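Local coordinates for protein glucuronoarabinoxylan endo-1,4-beta-xylanase (Clostridium papyrosolvens, PDB 4FMV) that hydrolyses xylan as an endoxylanase of glycoside hydrolase family 30, subfamily 8, this chain being the catalytic portion of a longer natural protein, at residues F179-N184 with C204-T209; L287-K292 with I381-G386. All blocks are in the same frame, centred on the assembly; numbering follows the deposited sequence.

Contact 1: F179-N184 with C204-T209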
loop_
_atom_site.group_PDB
_atom_site.type_symbol
_atom_site.label_atom_id
_atom_site.label_comp_id
_atom_site.label_asym_id
_atom_site.label_seq_id
_atom_site.Cartn_x
_atom_site.Cartn_y
_atom_site.Cartn_z
ATOM N N PHE A 179 -11.877 5.205 4.460
ATOM C CA PHE A 179 -12.203 4.463 3.245
ATOM C C PHE A 179 -11.864 5.240 1.981
ATOM O O PHE A 179 -11.563 4.644 0.956
ATOM C CB PHE A 179 -13.683 4.045 3.245
ATOM C CG PHE A 179 -14.651 5.170 2.925
ATOM C CD1 PHE A 179 -14.945 6.148 3.866
ATOM C CD2 PHE A 179 -15.298 5.214 1.701
ATOM C CE1 PHE A 179 -15.850 7.185 3.584
ATOM C CE2 PHE A 179 -16.210 6.240 1.396
ATOM C CZ PHE A 179 -16.490 7.230 2.347
ATOM N N GLN A 180 -12.122 6.548 2.007
ATOM C CA GLN A 180 -11.682 7.518 1.001
ATOM C C GLN A 180 -10.534 8.524 1.204
ATOM O O GLN A 180 -10.544 9.571 0.541
ATOM C CB GLN A 180 -12.784 7.991 0.030
ATOM C CG GLN A 180 -13.882 8.779 0.579
ATOM C CD GLN A 180 -14.840 9.258 -0.520
ATOM O OE1 GLN A 180 -15.081 10.450 -0.660
ATOM N NE2 GLN A 180 -15.396 8.319 -1.285
ATOM N N PHE A 181 -9.748 8.362 2.263
ATOM C CA PHE A 181 -8.699 9.327 2.600
ATOM C C PHE A 181 -9.378 10.644 2.998
ATOM O O PHE A 181 -8.900 11.729 2.679
ATOM C CB PHE A 181 -7.766 9.541 1.392
ATOM C CG PHE A 181 -6.419 10.157 1.741
ATOM C CD1 PHE A 181 -5.988 10.231 3.050
ATOM C CD2 PHE A 181 -5.601 10.677 0.743
ATOM C CE1 PHE A 181 -4.757 10.776 3.364
ATOM C CE2 PHE A 181 -4.363 11.221 1.053
ATOM C CZ PHE A 181 -3.946 11.273 2.364
ATOM N N LEU A 182 -10.505 10.547 3.683
ATOM C CA LEU A 182 -11.191 11.755 4.124
ATOM C C LEU A 182 -10.359 12.402 5.229
ATOM O O LEU A 182 -10.068 11.776 6.273
ATOM C CB LEU A 182 -12.613 11.429 4.606
ATOM C CG LEU A 182 -13.560 10.868 3.538
ATOM C CD1 LEU A 182 -14.990 10.607 4.095
ATOM C CD2 LEU A 182 -13.616 11.778 2.323
ATOM N N LYS A 183 -9.985 13.661 4.995
ATOM C CA LYS A 183 -9.038 14.339 5.857
ATOM C C LYS A 183 -9.634 14.629 7.218
ATOM O O LYS A 183 -8.900 14.868 8.157
ATOM C CB LYS A 183 -8.519 15.646 5.218
ATOM C CG LYS A 183 -7.974 15.453 3.788
ATOM C CD LYS A 183 -7.024 14.246 3.661
ATOM C CE LYS A 183 -6.446 14.112 2.224
ATOM N NZ LYS A 183 -7.495 13.711 1.210
ATOM N N ASN A 184 -10.957 14.624 7.336
ATOM C CA ASN A 184 -11.541 14.931 8.635
ATOM C C ASN A 184 -11.232 13.810 9.636
ATOM O O ASN A 184 -11.228 14.014 10.852
ATOM C CB ASN A 184 -13.048 15.252 8.534
ATOM C CG ASN A 184 -13.895 14.042 8.146
ATOM O OD1 ASN A 184 -13.395 13.041 7.621
ATOM N ND2 ASN A 184 -15.194 14.145 8.381
ATOM N N CYS A 204 -4.449 5.214 4.527
ATOM C CA CYS A 204 -5.676 5.669 3.892
ATOM C C CYS A 204 -6.084 4.688 2.799
ATOM O O CYS A 204 -5.241 3.966 2.259
ATOM C CB CYS A 204 -5.465 7.046 3.262
ATOM S SG CYS A 204 -4.271 7.066 1.890
ATOM N N HIS A 205 -7.373 4.675 2.464
ATOM C CA HIS A 205 -7.855 3.906 1.322
ATOM C C HIS A 205 -8.374 4.853 0.245
ATOM O O HIS A 205 -8.726 5.999 0.515
ATOM C CB HIS A 205 -8.966 2.929 1.730
ATOM C CG HIS A 205 -8.554 1.958 2.790
ATOM N ND1 HIS A 205 -9.436 1.064 3.364
ATOM C CD2 HIS A 205 -7.361 1.744 3.389
ATOM C CE1 HIS A 205 -8.797 0.334 4.256
ATOM N NE2 HIS A 205 -7.532 0.732 4.297
ATOM N N PHE A 206 -8.348 4.334 -0.976
ATOM C CA PHE A 206 -8.703 4.981 -2.250
ATOM C C PHE A 206 -10.125 4.811 -2.823
ATOM O O PHE A 206 -10.289 4.843 -4.054
ATOM C CB PHE A 206 -7.616 4.894 -3.327
ATOM C CG PHE A 206 -6.468 5.862 -3.131
ATOM C CD1 PHE A 206 -6.410 6.706 -2.015
ATOM C CD2 PHE A 206 -5.447 5.938 -4.086
ATOM C CE1 PHE A 206 -5.344 7.606 -1.842
ATOM C CE2 PHE A 206 -4.370 6.838 -3.928
ATOM C CZ PHE A 206 -4.323 7.672 -2.800
ATOM N N TYR A 207 -11.113 4.418 -2.028
ATOM C CA TYR A 207 -12.355 4.119 -2.687
ATOM C C TYR A 207 -13.118 5.427 -2.842
ATOM O O TYR A 207 -13.817 5.882 -1.936
ATOM C CB TYR A 207 -13.156 3.194 -1.759
ATOM C CG TYR A 207 -12.490 1.843 -1.592
ATOM C CD1 TYR A 207 -12.414 0.959 -2.666
ATOM C CD2 TYR A 207 -11.923 1.466 -0.391
ATOM C CE1 TYR A 207 -11.800 -0.260 -2.544
ATOM C CE2 TYR A 207 -11.288 0.237 -0.267
ATOM C CZ TYR A 207 -11.237 -0.614 -1.340
ATOM O OH TYR A 207 -10.624 -1.840 -1.228
ATOM N N GLY A 208 -13.092 5.932 -4.079
ATOM C CA GLY A 208 -13.691 7.208 -4.440
ATOM C C GLY A 208 -12.845 8.468 -4.258
ATOM O O GLY A 208 -13.362 9.579 -4.387
ATOM N N THR A 209 -11.554 8.323 -3.977
ATOM C CA THR A 209 -10.674 9.487 -3.769
ATOM C C THR A 209 -10.255 10.101 -5.100
ATOM O O THR A 209 -9.622 9.425 -5.910
ATOM C CB THR A 209 -9.373 9.064 -3.025
ATOM O OG1 THR A 209 -9.709 8.334 -1.840
ATOM C CG2 THR A 209 -8.508 10.292 -2.655
#
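Phe181 lays one face of its ring against Cys204. The sulfur sits almost over the ring centre: SG of Cys204 is 3.8 Å from the centroid of Phe181 and 12° off the ring normal, a sulfur-aromatic contact. Beside it, nearer the ring rim, CB of Cys204 comes within 3.2 Å of CD1 of Phe181, a tight fit. Cys204 SG stands between its backbone N and carbonyl carbon (chi1 65°), which brings it over the ring. CE of Lys183 covers the opposite face, so the ring is held from both sides. NZ of Lys183 bonds to Phe181 O and also to Asn213 O. Phe206 runs beside Phe181 in the same direction, with CE1 of Phe206 4.0 Å from CD2 of Phe181.

Polar ties take over at Gln180. Its CG lies over one face of the Phe179 ring, toward the rim, and the chain extends beyond it (chi2 176°). This carries NE2 of Gln180 to a lone pair of Tyr207 O, at 3.0 Å. The bond is bent, and the acceptor lies out of the Gln180 amide plane. Backbone N of Tyr207 donates to Phe179 O at 3.0 Å, and OG1 of Thr209 makes a weak bond to Gln180 O at 2.8 Å. CA of Gln180 also passes close to His205 O, a bent C-H...O contact.

The polar ends of two side chains find partners elsewhere: ND1 of His205 bonds to Glu143, in a loop, NE2 to Glu177 on strand 172-178, and OH of Tyr207 to Glu232 on strand 227-232. The arrangement joins the loops at the C-terminal ends of adjacent parallel strands 172-178 and 201-205 in the (beta/alpha)8 barrel, the end where enzymes of this fold carry their active site.

Contact 2: L287-K292 with I381-G386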
loop_
_atom_site.group_PDB
_atom_site.type_symbol
_atom_site.label_atom_id
_atom_site.label_comp_id
_atom_site.label_asym_id
_atom_site.label_seq_id
_atom_site.Cartn_x
_atom_site.Cartn_y
_atom_site.Cartn_z
ATOM N N LEU A 287 0.809 -4.175 -10.569
ATOM C CA LEU A 287 1.455 -3.777 -9.320
ATOM C C LEU A 287 2.930 -4.162 -9.321
ATOM O O LEU A 287 3.773 -3.432 -8.781
ATOM C CB LEU A 287 0.725 -4.349 -8.100
ATOM C CG LEU A 287 1.232 -3.943 -6.715
ATOM C CD1 LEU A 287 1.071 -2.438 -6.517
ATOM C CD2 LEU A 287 0.465 -4.693 -5.623
ATOM N N GLY A 288 3.250 -5.302 -9.932
ATOM C CA GLY A 288 4.632 -5.752 -10.032
ATOM C C GLY A 288 5.567 -4.843 -10.828
ATOM O O GLY A 288 6.781 -4.829 -10.584
ATOM N N GLN A 289 5.020 -4.112 -11.803
ATOM C CA GLN A 289 5.792 -3.131 -12.567
ATOM C C GLN A 289 6.426 -2.114 -11.632
ATOM O O GLN A 289 7.461 -1.497 -11.958
ATOM C CB GLN A 289 4.879 -2.387 -13.546
ATOM C CG GLN A 289 4.245 -3.257 -14.630
ATOM C CD GLN A 289 5.190 -3.635 -15.746
ATOM O OE1 GLN A 289 4.920 -4.566 -16.503
ATOM N NE2 GLN A 289 6.299 -2.910 -15.870
ATOM N N PHE A 290 5.776 -1.922 -10.482
ATOM C CA PHE A 290 6.300 -1.100 -9.385
ATOM C C PHE A 290 7.117 -1.936 -8.414
ATOM O O PHE A 290 8.305 -1.642 -8.194
ATOM C CB PHE A 290 5.178 -0.361 -8.646
ATOM C CG PHE A 290 4.486 0.698 -9.488
ATOM C CD1 PHE A 290 3.385 0.377 -10.268
ATOM C CD2 PHE A 290 4.952 2.008 -9.501
ATOM C CE1 PHE A 290 2.760 1.348 -11.055
ATOM C CE2 PHE A 290 4.328 2.990 -10.270
ATOM C CZ PHE A 290 3.229 2.659 -11.051
ATOM N N ALA A 291 6.464 -2.928 -7.793
ATOM C CA ALA A 291 7.016 -3.687 -6.656
ATOM C C ALA A 291 8.329 -4.354 -6.934
ATOM O O ALA A 291 9.221 -4.339 -6.098
ATOM C CB ALA A 291 6.035 -4.756 -6.217
ATOM N N LYS A 292 8.425 -4.993 -8.094
ATOM C CA LYS A 292 9.598 -5.799 -8.401
ATOM C C LYS A 292 10.823 -4.916 -8.490
ATOM O O LYS A 292 11.880 -5.271 -7.969
ATOM C CB LYS A 292 9.415 -6.546 -9.728
ATOM C CG LYS A 292 10.556 -7.535 -10.076
ATOM C CD LYS A 292 10.755 -8.610 -9.022
ATOM C CE LYS A 292 11.809 -9.662 -9.450
ATOM N NZ LYS A 292 11.823 -10.799 -8.457
ATOM N N ILE A 381 1.639 -0.303 -19.482
ATOM C CA ILE A 381 2.559 0.223 -18.490
ATOM C C ILE A 381 3.901 -0.453 -18.729
ATOM O O ILE A 381 3.982 -1.682 -18.927
ATOM C CB ILE A 381 2.064 -0.010 -17.029
ATOM C CG1 ILE A 381 3.146 0.400 -16.011
ATOM C CG2 ILE A 381 1.602 -1.448 -16.825
ATOM C CD1 ILE A 381 2.634 0.478 -14.540
ATOM N N THR A 382 4.948 0.358 -18.758
ATOM C CA THR A 382 6.292 -0.132 -19.001
ATOM C C THR A 382 7.202 0.351 -17.886
ATOM O O THR A 382 7.155 1.531 -17.486
ATOM C CB THR A 382 6.867 0.393 -20.323
ATOM O OG1 THR A 382 6.107 -0.100 -21.431
ATOM C CG2 THR A 382 8.327 -0.034 -20.479
ATOM N N THR A 383 8.038 -0.555 -17.389
ATOM C CA THR A 383 9.061 -0.175 -16.424
ATOM C C THR A 383 10.421 -0.361 -17.083
ATOM O O THR A 383 10.719 -1.440 -17.620
ATOM C CB THR A 383 8.961 -1.005 -15.149
ATOM O OG1 THR A 383 7.672 -0.815 -14.551
ATOM C CG2 THR A 383 10.044 -0.601 -14.161
ATOM N N PHE A 384 11.223 0.700 -17.088
ATOM C CA PHE A 384 12.594 0.629 -17.588
ATOM C C PHE A 384 13.549 0.614 -16.401
ATOM O O PHE A 384 13.411 1.413 -15.475
ATOM C CB PHE A 384 12.928 1.846 -18.458
ATOM C CG PHE A 384 11.980 2.065 -19.598
ATOM C CD1 PHE A 384 10.844 2.842 -19.431
ATOM C CD2 PHE A 384 12.234 1.514 -20.846
ATOM C CE1 PHE A 384 9.960 3.048 -20.480
ATOM C CE2 PHE A 384 11.358 1.712 -21.906
ATOM C CZ PHE A 384 10.219 2.492 -21.720
ATOM N N VAL A 385 14.527 -0.283 -16.436
ATOM C CA VAL A 385 15.510 -0.385 -15.374
ATOM C C VAL A 385 16.922 -0.344 -15.948
ATOM O O VAL A 385 17.214 -1.013 -16.934
ATOM C CB VAL A 385 15.309 -1.680 -14.586
ATOM C CG1 VAL A 385 16.325 -1.781 -13.442
ATOM C CG2 VAL A 385 13.864 -1.752 -14.066
ATOM N N GLY A 386 17.803 0.437 -15.327
ATOM C CA GLY A 386 19.181 0.520 -15.780
ATOM C C GLY A 386 20.152 0.745 -14.634
ATOM O O GLY A 386 19.756 1.110 -13.524
#
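The seam between the (beta/alpha)8 barrel and the beta-rich side domain of a family 30 enzyme is bridged here by Gln289, on the last barrel helix, and Thr383, on a strand of the side domain. The hydroxyl of Thr383 serves both ends of Gln289. OG1 of Thr383 donates to Gln289 O at 2.7 Å, tilted from the carbonyl plane. The same OG1 accepts from Gln289 NE2 at 2.8 Å, lying nearly in the amide plane. The Gln289 side chain is bent at chi2 (-76°), which lets NE2 reach OG1 of Thr383. Its buried amide has further partners: OE1 bonds to Thr353 and NE2 to Tyr351 O.

Ile381 packs on the same side of the strand. Its CD1 lies 3.8 Å from CB of Gln289 and 3.6 Å from CE1 of Phe290, whose side chain crosses it at about a right angle.

The short helix and strand segments run nearly parallel, at 17°, with axes 8.6 Å apart. Strand 380-387 lies between strands 321-328 and 347-353. Val325 touches both Phe290 and Ile381, and helix 240-255 reaches the same two residues through Ile250 and Ser247.

Overall arrangement
From the N terminus the chain begins with strand 5-8, which pairs with side-domain strand 334-341, and then enters the barrel. Contact 1 closes a short loop after strand 172-178: helices 183-190 and 193-198 lie within it, and the chain returns along strand 201-205. The barrel then runs on to helix 282-291. Contact 2 opens there and closes a far longer, helix-free loop of strands, bringing strand 380-387 back to that helix. The contacts are in series, neither nested nor crossed. The centres of contact 1 and contact 2 lie about 26 Å apart, on opposite sides of the chain's centre. Contact 1 ties barrel loops together; contact 2 ties barrel to side domain.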